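Local coordinates for hypothetical protein PG1100 (Porphyromonas gingivalis, PDB 1ZBS), which is of unknown function but is probably an ATP-dependent N-acetylglucosamine kinase, with the nucleotide-binding fold of the ASKHA superfamily, at residues A[120-125]-A[229-234]; A[137-142]-A[190-195]; A[152-157]-A[169-174]; A[218-223]-A[249-254]. All coordinates share one frame; numbering follows the deposited sequence.

Contacts 1 and 4 lie against the sheet that holds strands 111-116, 120-125 and 238-241, while contacts 2 and 3 pack helices on each other in the region between strand 130-133 and helix 210-229. Contact 1 spans that long insertion; contact 2 is nested inside it, and contact 3 inside contact 2. Contact 4 comes after contact 3 but crosses contact 1 in chain order, and its Phe223 packs on Ser120 and Ser122. Centres of contacts 1 and 4 lie about 15 Å apart, those of contacts 2 and 3 about 17 Å, and those of contacts 1 and 3 about 32 Å. Linked by Tyr139 and Arg152, contacts 2 and 3 tie the helical region together at the subunit interface.

Contact 1 of 4, residues A[120-125]-A[229-234]; sequences SNSCLF and LRYNRP
Ser122 OG is held by two bonds: it accepts the hydroxyl proton of Tyr231, OH to OG 2.8 Å, and is also hydrogen-bonded to the carbonyl oxygen of Asn227 in helix 210-229. The serine reaches this spot because OG sits between its own backbone N and carbonyl carbon (chi1 70°). Tyr231 OH has a further, weak partner in the backbone N of Val134, while Cys123 N, 3.2 Å from Tyr231 OH, meets it at too poor an angle to bond. Ser122 OG lies at the edge of the phenol ring, near its plane. Leu124, two residues on and on the same side of the strand, covers a face instead: its CB stands 4.2 Å above the ring plane, displaced toward the rim, and its backbone N is 4.0 Å from Tyr231 CZ. The intervening Cys123 turns away, toward Met98 of helix 97-105. Tyr231 is presented by a type I turn closed by Asn232 N to Leu229 O at 2.7 Å, after which Asn232 takes positive phi (58°). Beyond the turn, Arg233 forms salt bridges with Glu110 and Asp235. The ring also touches Ala132 and Ile112, and so bears on the strands flanking 120-125 as well. Tyr231, between helix 210-229 and strand 238-241, thus packs on strand 120-125 of a mixed five-stranded sheet of order 3-2-1-4-5, as in the ribonuclease H-like fold of the ASKHA family.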
# COMPACT_ATOMS: atom_id res chain seq x y z
N SER A 120 -6.39 -10.19 6.17
CA SER A 120 -6.96 -10.38 7.51
C SER A 120 -8.45 -10.14 7.46
O SER A 120 -8.95 -9.50 6.55
CB SER A 120 -6.39 -9.37 8.51
OG SER A 120 -4.99 -9.26 8.41
N ASN A 121 -9.15 -10.64 8.47
CA ASN A 121 -10.58 -10.43 8.55
C ASN A 121 -11.10 -10.79 9.95
O ASN A 121 -10.42 -11.47 10.72
CB ASN A 121 -11.26 -11.30 7.48
CG ASN A 121 -12.59 -10.72 7.03
OD1 ASN A 121 -13.12 -11.10 5.98
ND2 ASN A 121 -13.13 -9.80 7.82
N SER A 122 -12.29 -10.31 10.30
CA SER A 122 -12.88 -10.64 11.59
C SER A 122 -14.39 -10.49 11.53
O SER A 122 -14.92 -9.83 10.63
CB SER A 122 -12.32 -9.75 12.73
OG SER A 122 -12.75 -8.41 12.62
N CYS A 123 -15.08 -11.11 12.48
CA CYS A 123 -16.53 -11.03 12.55
C CYS A 123 -17.02 -11.48 13.91
O CYS A 123 -16.37 -12.27 14.60
CB CYS A 123 -17.17 -11.93 11.49
SG CYS A 123 -17.05 -13.69 11.89
N LEU A 124 -18.18 -10.98 14.30
CA LEU A 124 -18.79 -11.38 15.55
C LEU A 124 -19.82 -12.40 15.09
O LEU A 124 -20.65 -12.10 14.23
CB LEU A 124 -19.48 -10.18 16.21
CG LEU A 124 -19.57 -10.11 17.75
CD1 LEU A 124 -20.84 -9.34 18.11
CD2 LEU A 124 -19.60 -11.49 18.37
N PHE A 125 -19.74 -13.61 15.63
CA PHE A 125 -20.67 -14.70 15.28
C PHE A 125 -21.64 -14.90 16.44
O PHE A 125 -21.22 -14.91 17.59
CB PHE A 125 -19.88 -16.00 15.05
CG PHE A 125 -20.65 -17.06 14.31
CD1 PHE A 125 -20.63 -18.38 14.74
CD2 PHE A 125 -21.38 -16.74 13.17
CE1 PHE A 125 -21.32 -19.38 14.04
CE2 PHE A 125 -22.08 -17.72 12.47
CZ PHE A 125 -22.05 -19.04 12.90
N LEU A 229 -11.31 -5.40 19.33
CA LEU A 229 -11.77 -4.61 20.46
C LEU A 229 -13.15 -3.99 20.25
O LEU A 229 -14.03 -4.10 21.11
CB LEU A 229 -10.77 -3.51 20.79
CG LEU A 229 -9.46 -3.98 21.43
CD1 LEU A 229 -8.76 -2.75 21.97
CD2 LEU A 229 -9.73 -4.98 22.55
N ARG A 230 -13.33 -3.36 19.10
CA ARG A 230 -14.57 -2.69 18.74
C ARG A 230 -15.84 -3.53 18.84
O ARG A 230 -16.95 -3.00 18.75
CB ARG A 230 -14.46 -2.10 17.32
CG ARG A 230 -13.74 -0.75 17.27
CD ARG A 230 -14.55 0.31 18.00
NE ARG A 230 -14.11 1.69 17.73
CZ ARG A 230 -14.85 2.77 18.02
NH1 ARG A 230 -16.05 2.63 18.57
NH2 ARG A 230 -14.37 3.98 17.78
N TYR A 231 -15.69 -4.84 19.02
CA TYR A 231 -16.89 -5.66 19.14
C TYR A 231 -17.41 -5.56 20.57
O TYR A 231 -18.57 -5.87 20.84
CB TYR A 231 -16.59 -7.12 18.78
CG TYR A 231 -16.30 -7.36 17.31
CD1 TYR A 231 -17.07 -6.76 16.32
CD2 TYR A 231 -15.25 -8.19 16.92
CE1 TYR A 231 -16.80 -6.97 14.96
CE2 TYR A 231 -14.97 -8.41 15.57
CZ TYR A 231 -15.75 -7.80 14.60
OH TYR A 231 -15.47 -8.01 13.27
N ASN A 232 -16.55 -5.11 21.48
CA ASN A 232 -16.92 -4.94 22.89
C ASN A 232 -17.43 -6.23 23.54
O ASN A 232 -18.44 -6.21 24.24
CB ASN A 232 -18.00 -3.86 23.03
CG ASN A 232 -17.55 -2.51 22.49
OD1 ASN A 232 -16.49 -2.02 22.85
ND2 ASN A 232 -18.37 -1.91 21.64
N ARG A 233 -16.72 -7.33 23.31
CA ARG A 233 -17.10 -8.62 23.87
C ARG A 233 -15.87 -9.43 24.33
O ARG A 233 -15.66 -10.56 23.87
CB ARG A 233 -17.90 -9.42 22.84
CG ARG A 233 -19.29 -8.87 22.53
CD ARG A 233 -20.20 -8.92 23.75
NE ARG A 233 -20.40 -10.28 24.25
CZ ARG A 233 -21.24 -11.16 23.71
NH1 ARG A 233 -21.96 -10.83 22.65
NH2 ARG A 233 -21.34 -12.38 24.21
N PRO A 234 -15.05 -8.87 25.23
CA PRO A 234 -13.85 -9.57 25.72
C PRO A 234 -14.17 -10.81 26.54
O PRO A 234 -13.29 -11.40 27.16
CB PRO A 234 -13.14 -8.50 26.54
CG PRO A 234 -14.29 -7.73 27.11
CD PRO A 234 -15.18 -7.56 25.90

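Contact 2 of 4, residues A[137-142]-A[190-195]; sequences LGYILG and PFPNRF
Tyr139 lays one face of its ring against Asn193 of the short helix 192-197. The touching atom is the methylene carbon, not the amide: Asn193 CB is 4.1 Å from the ring centroid and 24° off the normal, a CH-pi contact shifted toward the CG and CD1 side, with CB to Tyr139 CD1 at 3.8 Å. The amide plane of Asn193 is inclined by 33° to the ring. At the far end of the phenol, Tyr139 OH comes within 3.5 Å of Pro192 CB, and the tyrosine and proline side chains run roughly perpendicular. Ile140 CG1 lies over the rim of the opposite face, 3.4 Å above the plane, so the aromatic group is held between its own chain neighbour and the partner helix.

Placement starts with the tyrosine CG lying between backbone N and carbonyl carbon (chi1 81°). The weakly bonded helical turn beneath it is tied by Gly142 N to Gly138 O, 2.7 Å, and Tyr139 O accepts a hydrogen bond from Arg152 NE. Ala148 of helix 147-159 touches both Tyr139 and Asn193. On the other segment, Phe191 occupies the N-cap position, and Arg194 NH1 lies over the centre of the Phe191 ring. The second subunit bounds the site too: its Tyr187 OH hydrogen-bonds Leu137 O and the N atoms of Ile140 and Leu141, and its Ile140 packs on Tyr139. Across the two segments the contacts are carbon against ring and hydroxyl against proline: van der Waals and CH-pi contact over a small area, which suggests a modest packing contact at the subunit interface.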
# COMPACT_ATOMS: atom_id res chain seq x y z
N LEU A 137 -10.34 -3.86 4.54
CA LEU A 137 -9.76 -2.73 3.82
C LEU A 137 -8.57 -3.04 2.91
O LEU A 137 -8.06 -2.14 2.26
CB LEU A 137 -9.38 -1.63 4.84
CG LEU A 137 -10.39 -0.51 5.08
CD1 LEU A 137 -11.81 -1.05 5.01
CD2 LEU A 137 -10.11 0.18 6.39
N GLY A 138 -8.12 -4.29 2.87
CA GLY A 138 -7.01 -4.64 1.99
C GLY A 138 -5.61 -4.42 2.53
O GLY A 138 -5.42 -3.78 3.57
N TYR A 139 -4.62 -4.94 1.80
CA TYR A 139 -3.22 -4.86 2.20
C TYR A 139 -2.63 -3.45 2.19
O TYR A 139 -1.54 -3.22 2.71
CB TYR A 139 -2.35 -5.77 1.33
CG TYR A 139 -1.97 -5.18 -0.00
CD1 TYR A 139 -2.91 -5.04 -1.02
CD2 TYR A 139 -0.68 -4.73 -0.24
CE1 TYR A 139 -2.56 -4.45 -2.24
CE2 TYR A 139 -0.32 -4.15 -1.45
CZ TYR A 139 -1.27 -4.01 -2.44
OH TYR A 139 -0.91 -3.40 -3.63
N ILE A 140 -3.34 -2.50 1.60
CA ILE A 140 -2.83 -1.14 1.59
C ILE A 140 -3.46 -0.31 2.71
O ILE A 140 -2.75 0.36 3.46
CB ILE A 140 -3.05 -0.44 0.22
CG1 ILE A 140 -2.22 -1.15 -0.87
CG2 ILE A 140 -2.64 1.03 0.30
CD1 ILE A 140 -2.39 -0.57 -2.27
N LEU A 141 -4.78 -0.38 2.86
CA LEU A 141 -5.45 0.41 3.91
C LEU A 141 -5.66 -0.31 5.24
O LEU A 141 -5.89 0.34 6.26
CB LEU A 141 -6.81 0.90 3.41
CG LEU A 141 -6.76 1.81 2.19
CD1 LEU A 141 -8.18 2.08 1.69
CD2 LEU A 141 -6.06 3.11 2.56
N GLY A 142 -5.61 -1.64 5.22
CA GLY A 142 -5.83 -2.40 6.44
C GLY A 142 -5.16 -3.76 6.49
O GLY A 142 -3.93 -3.87 6.48
N PRO A 190 0.71 -7.61 -11.27
CA PRO A 190 -0.58 -8.04 -10.74
C PRO A 190 -0.44 -8.80 -9.42
O PRO A 190 0.59 -9.42 -9.16
CB PRO A 190 -1.13 -8.92 -11.86
CG PRO A 190 0.11 -9.51 -12.44
CD PRO A 190 1.03 -8.33 -12.52
N PHE A 191 -1.47 -8.72 -8.59
CA PHE A 191 -1.51 -9.37 -7.28
C PHE A 191 -0.31 -9.01 -6.40
O PHE A 191 0.39 -9.89 -5.90
CB PHE A 191 -1.60 -10.89 -7.47
CG PHE A 191 -2.85 -11.33 -8.19
CD1 PHE A 191 -4.10 -11.17 -7.60
CD2 PHE A 191 -2.78 -11.84 -9.48
CE1 PHE A 191 -5.27 -11.51 -8.30
CE2 PHE A 191 -3.93 -12.18 -10.19
CZ PHE A 191 -5.18 -12.02 -9.59
N PRO A 192 -0.07 -7.71 -6.21
CA PRO A 192 1.06 -7.30 -5.37
C PRO A 192 0.94 -7.89 -3.95
O PRO A 192 1.96 -8.15 -3.30
CB PRO A 192 0.97 -5.77 -5.37
CG PRO A 192 0.17 -5.45 -6.61
CD PRO A 192 -0.84 -6.54 -6.67
N ASN A 193 -0.29 -8.10 -3.49
CA ASN A 193 -0.51 -8.66 -2.16
C ASN A 193 0.07 -10.07 -2.00
O ASN A 193 0.68 -10.38 -0.97
CB ASN A 193 -2.00 -8.67 -1.81
CG ASN A 193 -2.84 -9.42 -2.83
OD1 ASN A 193 -2.61 -9.32 -4.03
ND2 ASN A 193 -3.85 -10.15 -2.35
N ARG A 194 -0.11 -10.91 -3.02
CA ARG A 194 0.42 -12.27 -2.99
C ARG A 194 1.94 -12.25 -3.05
O ARG A 194 2.61 -13.08 -2.43
CB ARG A 194 -0.11 -13.08 -4.17
CG ARG A 194 -1.59 -13.43 -4.07
CD ARG A 194 -2.05 -14.19 -5.31
NE ARG A 194 -3.49 -14.14 -5.48
CZ ARG A 194 -4.12 -14.47 -6.61
NH1 ARG A 194 -3.41 -14.88 -7.65
NH2 ARG A 194 -5.44 -14.40 -6.69
N PHE A 195 2.48 -11.30 -3.81
CA PHE A 195 3.92 -11.16 -3.91
C PHE A 195 4.47 -10.88 -2.51
O PHE A 195 5.38 -11.56 -2.04
CB PHE A 195 4.28 -10.00 -4.84
CG PHE A 195 5.75 -9.67 -4.84
CD1 PHE A 195 6.67 -10.54 -5.42
CD2 PHE A 195 6.21 -8.51 -4.23
CE1 PHE A 195 8.04 -10.26 -5.38
CE2 PHE A 195 7.57 -8.22 -4.19
CZ PHE A 195 8.49 -9.09 -4.77

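Contact 3 of 4, residues A[152-157]-A[169-174]; sequences RLFIGS and EAFLQE
Phe154 and Phe171 form an offset edge-to-face pair where helix 147-159 packs beside helix 167-174, two helices joined by a short connection in the helical region that follows strand 130-133. The Phe154 edge is directed toward the face of Phe171: the planes stand at 71° and the centroids are 5.6 Å apart. Phe154 CE2 leads, approaching Phe171 CD1 to 3.7 Å and Phe171 CE1 to 3.8 Å, and the CD1 atom in turn lies in the plane of the Phe154 ring. Both CB bonds point at the partner helix, and CG, opposite the backbone N in each (chi1 -179° for Phe154, 175° for Phe171), carries the ring outward. The two side chains slide past in opposite directions, bridging backbones whose nearest CA atoms, those of Ile155 and Phe171, are 8.9 Å apart.

Phe171 is the hub of a wider aromatic cluster, with Phe199 and Phe202 in edge-to-face contact and Tyr175 meeting its ring at an intermediate tilt. Ile203 of helix 200-204 touches Phe154, and Ile182 of helix 179-188 touches Ile155. Ile155 additionally packs on Leu141 of the second subunit. Its branch methyl, set beside its backbone N, is the group that serves the intrachain contact: Ile155 CG2 rests 3.8 Å from Phe171 CZ, on the part of the ring remote from CB.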
# COMPACT_ATOMS: atom_id res chain seq x y z
N ARG A 152 4.99 -6.20 3.54
CA ARG A 152 5.40 -4.85 3.16
C ARG A 152 6.08 -4.12 4.31
O ARG A 152 7.03 -3.36 4.09
CB ARG A 152 4.22 -4.02 2.63
CG ARG A 152 3.20 -3.60 3.66
CD ARG A 152 2.41 -2.40 3.13
NE ARG A 152 1.06 -2.38 3.68
CZ ARG A 152 0.71 -1.76 4.80
NH1 ARG A 152 1.61 -1.10 5.50
NH2 ARG A 152 -0.54 -1.83 5.22
N LEU A 153 5.62 -4.36 5.53
CA LEU A 153 6.25 -3.72 6.68
C LEU A 153 7.70 -4.22 6.74
O LEU A 153 8.65 -3.43 6.81
CB LEU A 153 5.52 -4.08 7.99
CG LEU A 153 4.11 -3.50 8.18
CD1 LEU A 153 3.52 -4.02 9.49
CD2 LEU A 153 4.17 -1.96 8.21
N PHE A 154 7.86 -5.53 6.69
CA PHE A 154 9.18 -6.13 6.75
C PHE A 154 10.17 -5.66 5.68
O PHE A 154 11.25 -5.16 6.01
CB PHE A 154 9.06 -7.65 6.70
CG PHE A 154 10.37 -8.36 6.77
CD1 PHE A 154 11.11 -8.37 7.94
CD2 PHE A 154 10.88 -9.00 5.65
CE1 PHE A 154 12.33 -9.02 8.00
CE2 PHE A 154 12.11 -9.65 5.70
CZ PHE A 154 12.83 -9.66 6.87
N ILE A 155 9.83 -5.79 4.40
CA ILE A 155 10.77 -5.37 3.37
C ILE A 155 11.02 -3.86 3.42
O ILE A 155 12.12 -3.39 3.09
CB ILE A 155 10.33 -5.84 1.93
CG1 ILE A 155 9.27 -4.93 1.36
CG2 ILE A 155 9.80 -7.27 1.98
CD1 ILE A 155 9.87 -3.87 0.47
N GLY A 156 10.03 -3.10 3.87
CA GLY A 156 10.20 -1.66 3.97
C GLY A 156 11.33 -1.33 4.93
O GLY A 156 12.31 -0.68 4.56
N SER A 157 11.20 -1.79 6.17
CA SER A 157 12.22 -1.53 7.17
C SER A 157 13.55 -2.19 6.79
O SER A 157 14.62 -1.65 7.04
CB SER A 157 11.77 -2.06 8.52
OG SER A 157 11.50 -3.44 8.41
N GLU A 169 20.78 -8.19 2.79
CA GLU A 169 21.50 -8.93 1.77
C GLU A 169 21.16 -10.42 1.82
O GLU A 169 21.12 -11.09 0.79
CB GLU A 169 23.02 -8.74 1.92
CG GLU A 169 23.49 -7.30 1.71
CD GLU A 169 23.52 -6.50 3.00
OE1 GLU A 169 22.48 -6.41 3.68
OE2 GLU A 169 24.59 -5.95 3.33
N ALA A 170 20.89 -10.93 3.02
CA ALA A 170 20.53 -12.34 3.19
C ALA A 170 19.15 -12.60 2.56
O ALA A 170 18.92 -13.67 1.98
CB ALA A 170 20.52 -12.70 4.67
N PHE A 171 18.25 -11.63 2.70
CA PHE A 171 16.89 -11.69 2.17
C PHE A 171 16.89 -11.58 0.65
O PHE A 171 16.33 -12.43 -0.05
CB PHE A 171 16.04 -10.54 2.75
CG PHE A 171 14.64 -10.44 2.19
CD1 PHE A 171 13.61 -11.22 2.70
CD2 PHE A 171 14.35 -9.57 1.14
CE1 PHE A 171 12.30 -11.13 2.20
CE2 PHE A 171 13.04 -9.46 0.62
CZ PHE A 171 12.02 -10.25 1.15
N LEU A 172 17.51 -10.53 0.14
CA LEU A 172 17.55 -10.29 -1.30
C LEU A 172 18.18 -11.45 -2.09
O LEU A 172 17.68 -11.82 -3.16
CB LEU A 172 18.30 -8.99 -1.59
CG LEU A 172 17.70 -7.69 -1.01
CD1 LEU A 172 18.61 -6.51 -1.35
CD2 LEU A 172 16.30 -7.46 -1.59
N GLN A 173 19.26 -12.01 -1.56
CA GLN A 173 19.95 -13.12 -2.22
C GLN A 173 19.15 -14.44 -2.21
O GLN A 173 19.20 -15.21 -3.16
CB GLN A 173 21.33 -13.32 -1.57
CG GLN A 173 22.41 -12.33 -2.04
CD GLN A 173 23.64 -12.29 -1.12
OE1 GLN A 173 23.95 -13.27 -0.44
NE2 GLN A 173 24.34 -11.16 -1.12
N GLU A 174 18.41 -14.69 -1.13
CA GLU A 174 17.62 -15.90 -1.04
C GLU A 174 16.55 -15.94 -2.12
O GLU A 174 16.27 -16.99 -2.70
CB GLU A 174 16.96 -16.01 0.33
CG GLU A 174 16.15 -17.26 0.49
CD GLU A 174 15.59 -17.40 1.89
OE1 GLU A 174 16.29 -17.00 2.84
OE2 GLU A 174 14.47 -17.92 2.03

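Contact 4 of 4, residues A[218-223]-A[249-254]; sequences NSFDDF and REVLSS
Two helices of the alpha-beta core, 210-229 and 249-258, pack here through a single aromatic side chain set against the backbone of its partner. Phe220 supplies the ring, and Val251 and Leu252 receive it. Its second torsion is near zero (chi2 -5°), so the ring plane almost contains the CA-CB bond and the CD2 flank is carried as far as possible from its own CA. That flank does the touching. Phe220 CD2 lies 3.8 Å from Leu252 CA and 4.0 Å from Leu252 CD1, while Phe220 CE2 is 4.0 Å from Leu252 N. Val251 completes the seat from the neighbouring position, its CG1 4.0 Å from Phe220 CD2, with the two side chains crossing at about a right angle. Close approach to main-chain atoms agrees with a short separation of the helices at this point, Phe220 CA to Leu252 CA being 6.6 Å. The side-chain contacts are apolar, with the backbone of Leu252 also against the ring.

Neither Asp221 nor Arg249 takes part: Asp221 forms a salt bridge with Arg259, and Arg249 a cation-pi contact with Phe246. Beneath the pair, Phe220 and Leu252 both reach Leu116 of strand 111-116, and Phe223, one turn on, reaches Cys114 of the same strand. Val251 also touches Tyr213 and Val216 in the preceding turns of helix 210-229, whereas Ser219 turns to Leu150 and Leu153, placing helix 210-229 between helix 249-258, the sheet and helix 147-159.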
# COMPACT_ATOMS: atom_id res chain seq x y z
N ASN A 218 3.65 -6.12 16.81
CA ASN A 218 2.91 -4.87 16.70
C ASN A 218 1.80 -4.96 15.68
O ASN A 218 0.75 -4.33 15.84
CB ASN A 218 3.86 -3.73 16.35
CG ASN A 218 4.91 -3.51 17.40
OD1 ASN A 218 4.70 -3.81 18.58
ND2 ASN A 218 6.06 -2.97 17.00
N SER A 219 2.01 -5.74 14.63
CA SER A 219 0.99 -5.87 13.62
C SER A 219 -0.19 -6.68 14.15
O SER A 219 -1.34 -6.33 13.90
CB SER A 219 1.56 -6.54 12.37
OG SER A 219 0.66 -6.36 11.29
N PHE A 220 0.10 -7.75 14.88
CA PHE A 220 -0.96 -8.58 15.46
C PHE A 220 -1.74 -7.76 16.48
O PHE A 220 -2.96 -7.85 16.56
CB PHE A 220 -0.39 -9.83 16.15
CG PHE A 220 0.07 -10.91 15.19
CD1 PHE A 220 -0.14 -10.80 13.82
CD2 PHE A 220 0.69 -12.05 15.68
CE1 PHE A 220 0.27 -11.81 12.95
CE2 PHE A 220 1.11 -13.06 14.83
CZ PHE A 220 0.90 -12.94 13.45
N ASP A 221 -1.03 -6.94 17.26
CA ASP A 221 -1.68 -6.12 18.27
C ASP A 221 -2.62 -5.14 17.56
O ASP A 221 -3.76 -4.95 17.98
CB ASP A 221 -0.63 -5.36 19.10
CG ASP A 221 -1.24 -4.65 20.30
OD1 ASP A 221 -1.79 -5.34 21.19
OD2 ASP A 221 -1.19 -3.40 20.35
N ASP A 222 -2.11 -4.55 16.48
CA ASP A 222 -2.86 -3.61 15.66
C ASP A 222 -4.12 -4.25 15.12
O ASP A 222 -5.17 -3.61 15.04
CB ASP A 222 -2.02 -3.17 14.46
CG ASP A 222 -1.57 -1.74 14.56
OD1 ASP A 222 -0.41 -1.50 14.98
OD2 ASP A 222 -2.38 -0.84 14.21
N PHE A 223 -4.01 -5.51 14.72
CA PHE A 223 -5.17 -6.21 14.20
C PHE A 223 -6.25 -6.31 15.28
O PHE A 223 -7.42 -6.03 15.02
CB PHE A 223 -4.80 -7.61 13.71
CG PHE A 223 -6.00 -8.49 13.43
CD1 PHE A 223 -6.47 -9.36 14.40
CD2 PHE A 223 -6.67 -8.40 12.21
CE1 PHE A 223 -7.62 -10.13 14.17
CE2 PHE A 223 -7.82 -9.16 11.97
CZ PHE A 223 -8.29 -10.03 12.95
N ARG A 249 1.37 -18.66 15.62
CA ARG A 249 0.54 -18.94 16.79
C ARG A 249 1.17 -18.51 18.12
O ARG A 249 0.51 -17.86 18.92
CB ARG A 249 0.16 -20.43 16.85
CG ARG A 249 1.31 -21.43 16.79
CD ARG A 249 0.79 -22.86 16.97
NE ARG A 249 1.84 -23.85 16.83
CZ ARG A 249 2.39 -24.21 15.67
NH1 ARG A 249 1.99 -23.64 14.54
NH2 ARG A 249 3.37 -25.10 15.65
N GLU A 250 2.43 -18.85 18.34
CA GLU A 250 3.08 -18.47 19.58
C GLU A 250 2.96 -16.96 19.80
O GLU A 250 2.49 -16.52 20.84
CB GLU A 250 4.57 -18.84 19.56
CG GLU A 250 4.89 -20.34 19.62
CD GLU A 250 4.45 -21.11 18.38
OE1 GLU A 250 4.48 -20.54 17.27
OE2 GLU A 250 4.09 -22.31 18.53
N VAL A 251 3.40 -16.19 18.81
CA VAL A 251 3.35 -14.73 18.90
C VAL A 251 1.92 -14.23 19.08
O VAL A 251 1.67 -13.29 19.84
CB VAL A 251 3.97 -14.06 17.66
CG1 VAL A 251 4.00 -12.56 17.85
CG2 VAL A 251 5.36 -14.59 17.41
N LEU A 252 1.00 -14.85 18.36
CA LEU A 252 -0.41 -14.48 18.43
C LEU A 252 -0.94 -14.67 19.86
O LEU A 252 -1.73 -13.85 20.34
CB LEU A 252 -1.22 -15.34 17.44
CG LEU A 252 -2.71 -14.99 17.35
CD1 LEU A 252 -2.84 -13.53 16.98
CD2 LEU A 252 -3.42 -15.87 16.31
N SER A 253 -0.51 -15.73 20.53
CA SER A 253 -0.93 -16.00 21.92
C SER A 253 -0.45 -14.90 22.86
O SER A 253 -1.21 -14.38 23.67
CB SER A 253 -0.36 -17.33 22.42
OG SER A 253 -1.24 -18.41 22.16
N SER A 254 0.83 -14.56 22.75
CA SER A 254 1.42 -13.54 23.60
C SER A 254 0.71 -12.21 23.45
O SER A 254 0.45 -11.53 24.44
CB SER A 254 2.90 -13.36 23.26
OG SER A 254 3.40 -12.18 23.87